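Local coordinates for protein beta-mannosidase GH2 (Hypocrea lixii, PDB 4UOJ) that probably hydrolyses terminal beta-linked mannose residues from the non-reducing ends of mannosides, as a secreted family 2 glycoside hydrolase, at residues A[106-111]-A[216-221]; A[323-328]-A[341-346]. All coordinates share one frame; numbering follows the deposited sequence.

Contact 1. Residues A[106-111]-A[216-221]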
ATOM      1  N   TRP A 106      26.787  19.050  14.572  1.00 69.66           N
ATOM      2  CA  TRP A 106      26.043  17.787  14.551  1.00 68.73           C
ATOM      3  C   TRP A 106      25.836  17.209  13.150  1.00 70.08           C
ATOM      4  O   TRP A 106      25.404  17.918  12.246  1.00 69.82           O
ATOM      5  CB  TRP A 106      24.662  17.978  15.194  1.00 65.95           C
ATOM      6  CG  TRP A 106      24.680  18.169  16.670  1.00 67.59           C
ATOM      7  CD1 TRP A 106      24.807  19.343  17.338  1.00 70.32           C
ATOM      8  CD2 TRP A 106      24.522  17.155  17.661  1.00 66.22           C
ATOM      9  NE1 TRP A 106      24.751  19.126  18.686  1.00 71.97           N
ATOM     10  CE2 TRP A 106      24.575  17.788  18.916  1.00 70.98           C
ATOM     11  CE3 TRP A 106      24.347  15.766  17.610  1.00 67.08           C
ATOM     12  CZ2 TRP A 106      24.473  17.078  20.127  1.00 70.88           C
ATOM     13  CZ3 TRP A 106      24.236  15.061  18.802  1.00 70.04           C
ATOM     14  CH2 TRP A 106      24.300  15.718  20.046  1.00 70.46           C
ATOM     15  N   LEU A 107      26.073  15.902  12.999  1.00 67.74           N
ATOM     16  CA  LEU A 107      25.715  15.184  11.779  1.00 65.32           C
ATOM     17  C   LEU A 107      24.312  14.635  12.037  1.00 64.30           C
ATOM     18  O   LEU A 107      24.102  13.965  13.051  1.00 61.05           O
ATOM     19  CB  LEU A 107      26.678  14.024  11.469  1.00 65.94           C
ATOM     20  CG  LEU A 107      28.158  14.329  11.225  1.00 69.07           C
ATOM     21  CD1 LEU A 107      28.917  13.039  11.037  1.00 68.83           C
ATOM     22  CD2 LEU A 107      28.374  15.237  10.016  1.00 71.43           C
ATOM     23  N   VAL A 108      23.350  14.978  11.158  1.00 61.00           N
ATOM     24  CA  VAL A 108      21.966  14.499  11.264  1.00 57.63           C
ATOM     25  C   VAL A 108      21.609  13.727   9.985  1.00 57.88           C
ATOM     26  O   VAL A 108      21.638  14.289   8.897  1.00 55.62           O
ATOM     27  CB  VAL A 108      20.914  15.606  11.588  1.00 58.39           C
ATOM     28  CG1 VAL A 108      19.542  14.993  11.835  1.00 56.46           C
ATOM     29  CG2 VAL A 108      21.319  16.442  12.796  1.00 60.56           C
ATOM     30  N   PHE A 109      21.263  12.439  10.154  1.00 54.01           N
ATOM     31  CA  PHE A 109      20.903  11.536   9.079  1.00 52.29           C
ATOM     32  C   PHE A 109      19.477  11.044   9.260  1.00 51.77           C
ATOM     33  O   PHE A 109      19.193  10.382  10.267  1.00 49.75           O
ATOM     34  CB  PHE A 109      21.860  10.325   9.039  1.00 53.10           C
ATOM     35  CG  PHE A 109      23.316  10.668   8.849  1.00 55.06           C
ATOM     36  CD1 PHE A 109      23.799  11.062   7.616  1.00 57.00           C
ATOM     37  CD2 PHE A 109      24.203  10.539   9.895  1.00 56.68           C
ATOM     38  CE1 PHE A 109      25.136  11.356   7.440  1.00 59.83           C
ATOM     39  CE2 PHE A 109      25.544  10.828   9.726  1.00 60.99           C
ATOM     40  CZ  PHE A 109      26.007  11.242   8.498  1.00 61.65           C
ATOM     41  N   ASP A 110      18.595  11.338   8.276  1.00 49.72           N
ATOM     42  CA  ASP A 110      17.195  10.893   8.328  1.00 48.56           C
ATOM     43  C   ASP A 110      17.051   9.427   7.922  1.00 48.56           C
ATOM     44  O   ASP A 110      15.993   8.817   8.139  1.00 47.32           O
ATOM     45  CB  ASP A 110      16.269  11.805   7.501  1.00 49.43           C
ATOM     46  CG  ASP A 110      16.206  13.258   7.997  1.00 53.86           C
ATOM     47  OD1 ASP A 110      16.616  13.511   9.134  1.00 54.86           O
ATOM     48  OD2 ASP A 110      15.744  14.146   7.246  1.00 55.99           O
ATOM     49  N   GLY A 111      18.126   8.864   7.373  1.00 45.64           N
ATOM     50  CA  GLY A 111      18.158   7.472   6.971  1.00 45.26           C
ATOM     51  C   GLY A 111      19.467   7.025   6.359  1.00 48.95           C
ATOM     52  O   GLY A 111      19.977   7.637   5.397  1.00 50.50           O
ATOM     53  N   ARG A 216      22.213  16.153   6.766  1.00 60.82           N
ATOM     54  CA  ARG A 216      22.448  17.545   7.105  1.00 61.55           C
ATOM     55  C   ARG A 216      23.621  17.630   8.031  1.00 63.73           C
ATOM     56  O   ARG A 216      23.832  16.743   8.818  1.00 60.58           O
ATOM     57  CB  ARG A 216      21.279  17.978   7.987  1.00 63.68           C
ATOM     58  CG  ARG A 216      20.470  19.169   7.572  1.00 66.99           C
ATOM     59  CD  ARG A 216      18.968  18.900   7.569  1.00 66.03           C
ATOM     60  NE  ARG A 216      18.606  17.735   8.331  1.00 66.01           N
ATOM     61  CZ  ARG A 216      18.112  16.621   7.832  1.00 65.86           C
ATOM     62  NH1 ARG A 216      17.894  16.479   6.571  1.00 59.65           N
ATOM     63  NH2 ARG A 216      17.829  15.639   8.641  1.00 61.53           N
ATOM     64  N   ILE A 217      24.308  18.760   8.021  1.00 65.10           N
ATOM     65  CA  ILE A 217      25.207  19.122   9.098  1.00 66.83           C
ATOM     66  C   ILE A 217      24.641  20.335   9.772  1.00 68.89           C
ATOM     67  O   ILE A 217      24.252  21.268   9.112  1.00 68.71           O
ATOM     68  CB  ILE A 217      26.593  19.479   8.627  1.00 70.06           C
ATOM     69  CG1 ILE A 217      27.218  18.313   7.914  1.00 70.78           C
ATOM     70  CG2 ILE A 217      27.460  19.828   9.810  1.00 72.38           C
ATOM     71  CD1 ILE A 217      28.655  18.541   7.524  1.00 73.63           C
ATOM     72  N   VAL A 218      24.577  20.296  11.094  1.00 67.83           N
ATOM     73  CA  VAL A 218      23.918  21.345  11.867  1.00 68.00           C
ATOM     74  C   VAL A 218      24.926  21.962  12.828  1.00 71.00           C
ATOM     75  O   VAL A 218      25.523  21.249  13.651  1.00 74.40           O
ATOM     76  CB  VAL A 218      22.669  20.818  12.627  1.00 67.39           C
ATOM     77  CG1 VAL A 218      21.972  21.948  13.379  1.00 69.60           C
ATOM     78  CG2 VAL A 218      21.685  20.141  11.687  1.00 65.08           C
ATOM     79  N   GLN A 219      25.111  23.280  12.733  1.00 70.77           N
ATOM     80  CA  GLN A 219      25.997  24.011  13.642  1.00 73.74           C
ATOM     81  C   GLN A 219      25.150  24.925  14.509  1.00 74.81           C
ATOM     82  O   GLN A 219      24.460  25.804  14.008  1.00 75.99           O
ATOM     83  CB  GLN A 219      27.115  24.770  12.905  1.00 74.38           C
ATOM     84  CG  GLN A 219      28.328  23.900  12.622  1.00 76.46           C
ATOM     85  CD  GLN A 219      29.573  24.686  12.288  1.00 81.55           C
ATOM     86  OE1 GLN A 219      29.537  25.641  11.519  1.00 83.91           O
ATOM     87  NE2 GLN A 219      30.706  24.268  12.836  1.00 77.73           N
ATOM     88  N   LEU A 220      25.167  24.656  15.812  1.00 75.31           N
ATOM     89  CA  LEU A 220      24.407  25.411  16.806  1.00 77.19           C
ATOM     90  C   LEU A 220      25.336  26.282  17.664  1.00 80.28           C
ATOM     91  O   LEU A 220      26.376  25.803  18.129  1.00 77.57           O
ATOM     92  CB  LEU A 220      23.622  24.446  17.715  1.00 75.67           C
ATOM     93  CG  LEU A 220      22.705  23.429  17.030  1.00 75.05           C
ATOM     94  CD1 LEU A 220      22.374  22.297  17.983  1.00 72.75           C
ATOM     95  CD2 LEU A 220      21.434  24.098  16.524  1.00 75.96           C
ATOM     96  N   SER A 221      24.939  27.542  17.889  1.00 81.14           N
ATOM     97  CA  SER A 221      25.661  28.469  18.752  1.00 85.76           C
ATOM     98  C   SER A 221      25.044  28.502  20.149  1.00 90.00           C
ATOM     99  O   SER A 221      23.824  28.375  20.273  1.00 87.02           O
ATOM    100  CB  SER A 221      25.645  29.869  18.163  1.00 87.92           C
ATOM    101  OG  SER A 221      26.309  29.929  16.922  1.00 95.05           O
TER

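Contact 2. Residues A[323-328]-A[341-346]. With NAG (2-acetamido-2-deoxy-beta-D-glucopyranose), chain S.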
ATOM      1  N   LEU A 323      -7.552  20.295   6.046  1.00 51.33           N
ATOM      2  CA  LEU A 323      -6.251  20.270   6.686  1.00 52.37           C
ATOM      3  C   LEU A 323      -5.925  21.635   7.271  1.00 54.07           C
ATOM      4  O   LEU A 323      -6.514  22.640   6.884  1.00 54.76           O
ATOM      5  CB  LEU A 323      -5.142  19.769   5.721  1.00 50.91           C
ATOM      6  CG  LEU A 323      -5.234  18.291   5.279  1.00 49.88           C
ATOM      7  CD1 LEU A 323      -4.327  18.031   4.097  1.00 49.08           C
ATOM      8  CD2 LEU A 323      -4.931  17.319   6.405  1.00 49.21           C
ATOM      9  N   TYR A 324      -5.020  21.641   8.253  1.00 54.01           N
ATOM     10  CA  TYR A 324      -4.597  22.846   8.960  1.00 54.52           C
ATOM     11  C   TYR A 324      -3.096  22.835   9.116  1.00 54.87           C
ATOM     12  O   TYR A 324      -2.503  21.779   9.276  1.00 53.72           O
ATOM     13  CB  TYR A 324      -5.260  22.941  10.344  1.00 54.21           C
ATOM     14  CG  TYR A 324      -6.747  23.222  10.318  1.00 54.96           C
ATOM     15  CD1 TYR A 324      -7.233  24.527  10.345  1.00 57.05           C
ATOM     16  CD2 TYR A 324      -7.672  22.184  10.301  1.00 53.66           C
ATOM     17  CE1 TYR A 324      -8.600  24.786  10.327  1.00 57.60           C
ATOM     18  CE2 TYR A 324      -9.042  22.432  10.297  1.00 53.99           C
ATOM     19  CZ  TYR A 324      -9.503  23.733  10.305  1.00 57.86           C
ATOM     20  OH  TYR A 324     -10.854  23.976  10.302  1.00 58.17           O
ATOM     21  N   ASN A 325      -2.496  24.019   9.066  1.00 56.49           N
ATOM     22  CA  ASN A 325      -1.062  24.177   9.284  1.00 57.04           C
ATOM     23  C   ASN A 325      -0.805  24.652  10.700  1.00 60.24           C
ATOM     24  O   ASN A 325      -1.166  25.769  11.062  1.00 64.92           O
ATOM     25  CB  ASN A 325      -0.451  25.158   8.276  1.00 59.23           C
ATOM     26  CG  ASN A 325      -0.069  24.493   6.966  1.00 72.30           C
ATOM     27  OD1 ASN A 325      -0.593  23.447   6.604  1.00 75.97           O
ATOM     28  ND2 ASN A 325       0.843  25.109   6.247  1.00 69.68           N
ATOM     29  N   ILE A 326      -0.165  23.807  11.497  1.00 57.99           N
ATOM     30  CA  ILE A 326       0.159  24.127  12.893  1.00 58.28           C
ATOM     31  C   ILE A 326       1.638  24.485  13.020  1.00 59.99           C
ATOM     32  O   ILE A 326       2.501  23.725  12.589  1.00 59.59           O
ATOM     33  CB  ILE A 326      -0.297  23.038  13.907  1.00 59.17           C
ATOM     34  CG1 ILE A 326       0.075  23.431  15.354  1.00 61.43           C
ATOM     35  CG2 ILE A 326       0.253  21.655  13.546  1.00 59.16           C
ATOM     36  CD1 ILE A 326      -0.544  22.602  16.468  1.00 63.37           C
ATOM     37  N   THR A 327       1.915  25.656  13.593  1.00 59.74           N
ATOM     38  CA  THR A 327       3.274  26.121  13.809  1.00 59.69           C
ATOM     39  C   THR A 327       3.455  26.254  15.305  1.00 62.79           C
ATOM     40  O   THR A 327       2.760  27.045  15.935  1.00 66.34           O
ATOM     41  CB  THR A 327       3.557  27.412  13.012  1.00 62.29           C
ATOM     42  OG1 THR A 327       3.210  27.200  11.640  1.00 62.69           O
ATOM     43  CG2 THR A 327       5.024  27.841  13.090  1.00 59.90           C
ATOM     44  N   VAL A 328       4.352  25.436  15.874  1.00 62.16           N
ATOM     45  CA  VAL A 328       4.642  25.419  17.302  1.00 62.32           C
ATOM     46  C   VAL A 328       5.917  26.203  17.528  1.00 65.97           C
ATOM     47  O   VAL A 328       6.931  25.911  16.901  1.00 64.85           O
ATOM     48  CB  VAL A 328       4.756  23.985  17.877  1.00 63.81           C
ATOM     49  CG1 VAL A 328       4.824  24.009  19.400  1.00 64.39           C
ATOM     50  CG2 VAL A 328       3.600  23.098  17.411  1.00 62.07           C
ATOM     51  N   VAL A 341      11.222  26.409  16.321  1.00 62.66           N
ATOM     52  CA  VAL A 341       9.978  26.543  15.558  1.00 61.39           C
ATOM     53  C   VAL A 341       9.784  25.286  14.705  1.00 61.05           C
ATOM     54  O   VAL A 341      10.673  24.908  13.945  1.00 60.90           O
ATOM     55  CB  VAL A 341       9.969  27.838  14.699  1.00 64.47           C
ATOM     56  CG1 VAL A 341       8.672  27.976  13.914  1.00 64.58           C
ATOM     57  CG2 VAL A 341      10.197  29.087  15.555  1.00 66.04           C
ATOM     58  N   SER A 342       8.631  24.626  14.847  1.00 60.48           N
ATOM     59  CA  SER A 342       8.294  23.437  14.037  1.00 59.08           C
ATOM     60  C   SER A 342       6.912  23.550  13.399  1.00 61.03           C
ATOM     61  O   SER A 342       5.950  23.950  14.060  1.00 60.82           O
ATOM     62  CB  SER A 342       8.382  22.157  14.861  1.00 58.87           C
ATOM     63  OG  SER A 342       8.206  21.027  14.020  1.00 58.97           O
ATOM     64  N   GLN A 343       6.816  23.163  12.137  1.00 58.10           N
ATOM     65  CA  GLN A 343       5.560  23.196  11.418  1.00 57.88           C
ATOM     66  C   GLN A 343       5.136  21.847  10.837  1.00 57.26           C
ATOM     67  O   GLN A 343       5.913  21.127  10.272  1.00 54.16           O
ATOM     68  CB  GLN A 343       5.622  24.204  10.293  1.00 60.05           C
ATOM     69  CG  GLN A 343       4.247  24.612   9.856  1.00 75.99           C
ATOM     70  CD  GLN A 343       4.023  24.483   8.375  1.00 90.76           C
ATOM     71  OE1 GLN A 343       4.333  25.405   7.618  1.00 90.54           O
ATOM     72  NE2 GLN A 343       3.450  23.350   7.950  1.00 88.77           N
ATOM     73  N   ARG A 344       3.860  21.553  10.960  1.00 54.90           N
ATOM     74  CA  ARG A 344       3.264  20.326  10.418  1.00 53.16           C
ATOM     75  C   ARG A 344       1.878  20.629   9.874  1.00 54.53           C
ATOM     76  O   ARG A 344       1.207  21.522  10.362  1.00 56.91           O
ATOM     77  CB  ARG A 344       3.170  19.206  11.471  1.00 50.81           C
ATOM     78  CG  ARG A 344       4.499  18.626  11.953  1.00 52.96           C
ATOM     79  CD  ARG A 344       5.265  17.887  10.874  1.00 53.87           C
ATOM     80  NE  ARG A 344       6.519  17.290  11.371  1.00 55.09           N
ATOM     81  CZ  ARG A 344       7.688  17.923  11.424  1.00 57.34           C
ATOM     82  NH1 ARG A 344       7.772  19.187  11.050  1.00 51.47           N
ATOM     83  NH2 ARG A 344       8.771  17.307  11.869  1.00 52.39           N
ATOM     84  N   ARG A 345       1.455  19.880   8.856  1.00 50.39           N
ATOM     85  CA  ARG A 345       0.108  19.949   8.319  1.00 49.20           C
ATOM     86  C   ARG A 345      -0.677  18.780   8.958  1.00 50.57           C
ATOM     87  O   ARG A 345      -0.263  17.614   8.903  1.00 48.04           O
ATOM     88  CB  ARG A 345       0.116  19.889   6.788  1.00 49.35           C
ATOM     89  CG  ARG A 345      -1.239  20.233   6.174  1.00 51.97           C
ATOM     90  CD  ARG A 345      -1.191  20.351   4.669  1.00 53.22           C
ATOM     91  NE  ARG A 345      -0.927  19.068   4.050  1.00 57.00           N
ATOM     92  CZ  ARG A 345      -0.848  18.869   2.745  1.00 59.14           C
ATOM     93  NH1 ARG A 345      -1.030  19.878   1.909  1.00 51.14           N
ATOM     94  NH2 ARG A 345      -0.607  17.656   2.274  1.00 52.87           N
ATOM     95  N   VAL A 346      -1.775  19.132   9.622  1.00 50.35           N
ATOM     96  CA  VAL A 346      -2.606  18.208  10.396  1.00 50.10           C
ATOM     97  C   VAL A 346      -4.074  18.252   9.986  1.00 50.62           C
ATOM     98  O   VAL A 346      -4.517  19.169   9.304  1.00 51.61           O
ATOM     99  CB  VAL A 346      -2.496  18.513  11.922  1.00 53.85           C
ATOM    100  CG1 VAL A 346      -1.087  18.266  12.428  1.00 53.82           C
ATOM    101  CG2 VAL A 346      -2.919  19.953  12.245  1.00 56.87           C
TER
HETATM  102  C1  NAG S1005       1.016  24.705   4.929  0.50 26.40           C
HETATM  103  C2  NAG S1005       1.355  25.707   3.834  0.50 25.14           C
HETATM  104  C3  NAG S1005       1.802  24.980   2.577  0.50 25.10           C
HETATM  105  C4  NAG S1005       2.896  23.966   2.896  0.50 24.85           C
HETATM  106  C5  NAG S1005       2.474  23.046   4.032  0.50 25.21           C
HETATM  107  C6  NAG S1005       3.621  22.093   4.392  0.50 24.81           C
HETATM  108  C7  NAG S1005      -0.059  27.642   4.186  0.50 27.31           C
HETATM  109  C8  NAG S1005      -1.278  28.409   3.754  0.50 26.45           C
HETATM  110  N2  NAG S1005       0.180  26.503   3.516  0.50 25.68           N
HETATM  111  O3  NAG S1005       2.280  25.967   1.643  0.50 25.47           O
HETATM  112  O4  NAG S1005       3.168  23.183   1.725  0.50 25.70           O
HETATM  113  O5  NAG S1005       2.143  23.850   5.170  0.50 26.19           O
HETATM  114  O6  NAG S1005       3.180  21.234   5.454  0.50 26.33           O
HETATM  115  O7  NAG S1005       0.666  28.034   5.118  0.50 26.13           O

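Contact 1. Residues A[106-111]-A[216-221]
Two antiparallel strands of the four-stranded sheet in the galactose-binding-like domain meet where W106, L107 and V108 lie against V218, I217 and R216. W106 and V218 form a hydrogen-bonded pair, with W106 N to V218 O at 2.7 Å and V218 N to W106 O at 2.8 Å. V108 and R216 form the next such pair; its bond from R216 N to V108 O is distinctly bent, 132° at the hydrogen. Between them the non-hydrogen-bonded pair L107 and I217 sends two side chains the same way, side by side, with L107 CD2 3.9 Å from I217 CG1. On the face of W106, V108 and V218, CG2 of V108 touches CG2 of V218, while L220 CD1 reaches CD1 of the W106 indole at 3.9 Å. Beyond the paired residues, D110 and R216 make a salt bridge. The arginine chain bends at chi2 and chi3; its NH2 is modelled 2.5 Å from D110 OD1, a length too short to be trusted, while NH1 makes a weak bond to OD2. The carboxylate and guanidinium planes are 34° apart, and V108 O lies above one guanidinium face, offset toward its rim. Q134 also binds D110 OD1. Strand 29-32 flanks 215-221 and strand 135-138 flanks 103-109, while Y227 of strand 227-237 packs on V108, V218 and L220.

Contact 2. Residues A[323-328]-A[341-346]
Y324 to V328 pair with V346 to S342 across an antiparallel beta hairpin, in the immunoglobulin-like domain characteristic of family 2 glycoside hydrolases. Three hydrogen-bonded pairs, Y324 with V346, I326 with R344 and V328 with S342, hold the backbones together; I326 N meets R344 O at 2.9 Å. On their face, I326 CG2 touches V346 CG1 at 3.8 Å, the two side chains crossing at a slant. I326 CG1 extends anti to the backbone N (chi1 180°), leaving CG2 on the side of the partner strand, 3.3 Å from R344 O. The other face carries N325, T327, Q343 and R345. T327 OG1 sits 3.3 Å from Q343 CG, and L323 CD1 lies over one face of the R345 guanidinium, offset toward its rim. N325 is glycosylated: its ND2 is bonded covalently to C1 of the N-acetylglucosamine. Q343, from the partner strand, bends at chi2 and gives NE2 to the ring oxygen O5 at 3.1 Å, with a weak bond to O6, so both strands hold the sugar. Farther out, E438 forms a salt bridge with R345 NH2, T231 binds the S342 hydroxyl, and strands 252-261 and 227-237 pack on the face of I326, V328 and V346. R344 turns back along its own strand, where NH1 donates to Q343 O at 2.8 Å; the oxygen lies in the guanidinium plane, whereas NH1 stands above the carbonyl plane.

Overall arrangement
The contacts come in series along the chain, contact 1 closing at 221 before contact 2 opens at 323. Their centres lie 22 Å apart and their nearest atoms about 9 Å, so they do not touch. Each belongs to a different four-stranded antiparallel sheet: 106-111/216-221 joins the two central strands of one, while 323-328/341-346 joins strand 324-331 to the outermost strand 340-346 of the other. Strand 227-237 runs between them, its Y227 packing on contact 1 and its T231, I233 and I235 on contact 2. Both contacts lie on the same side of the chain's centre, and this strand, itself in another four-stranded sheet, links the galactose-binding-like and immunoglobulin-like domains.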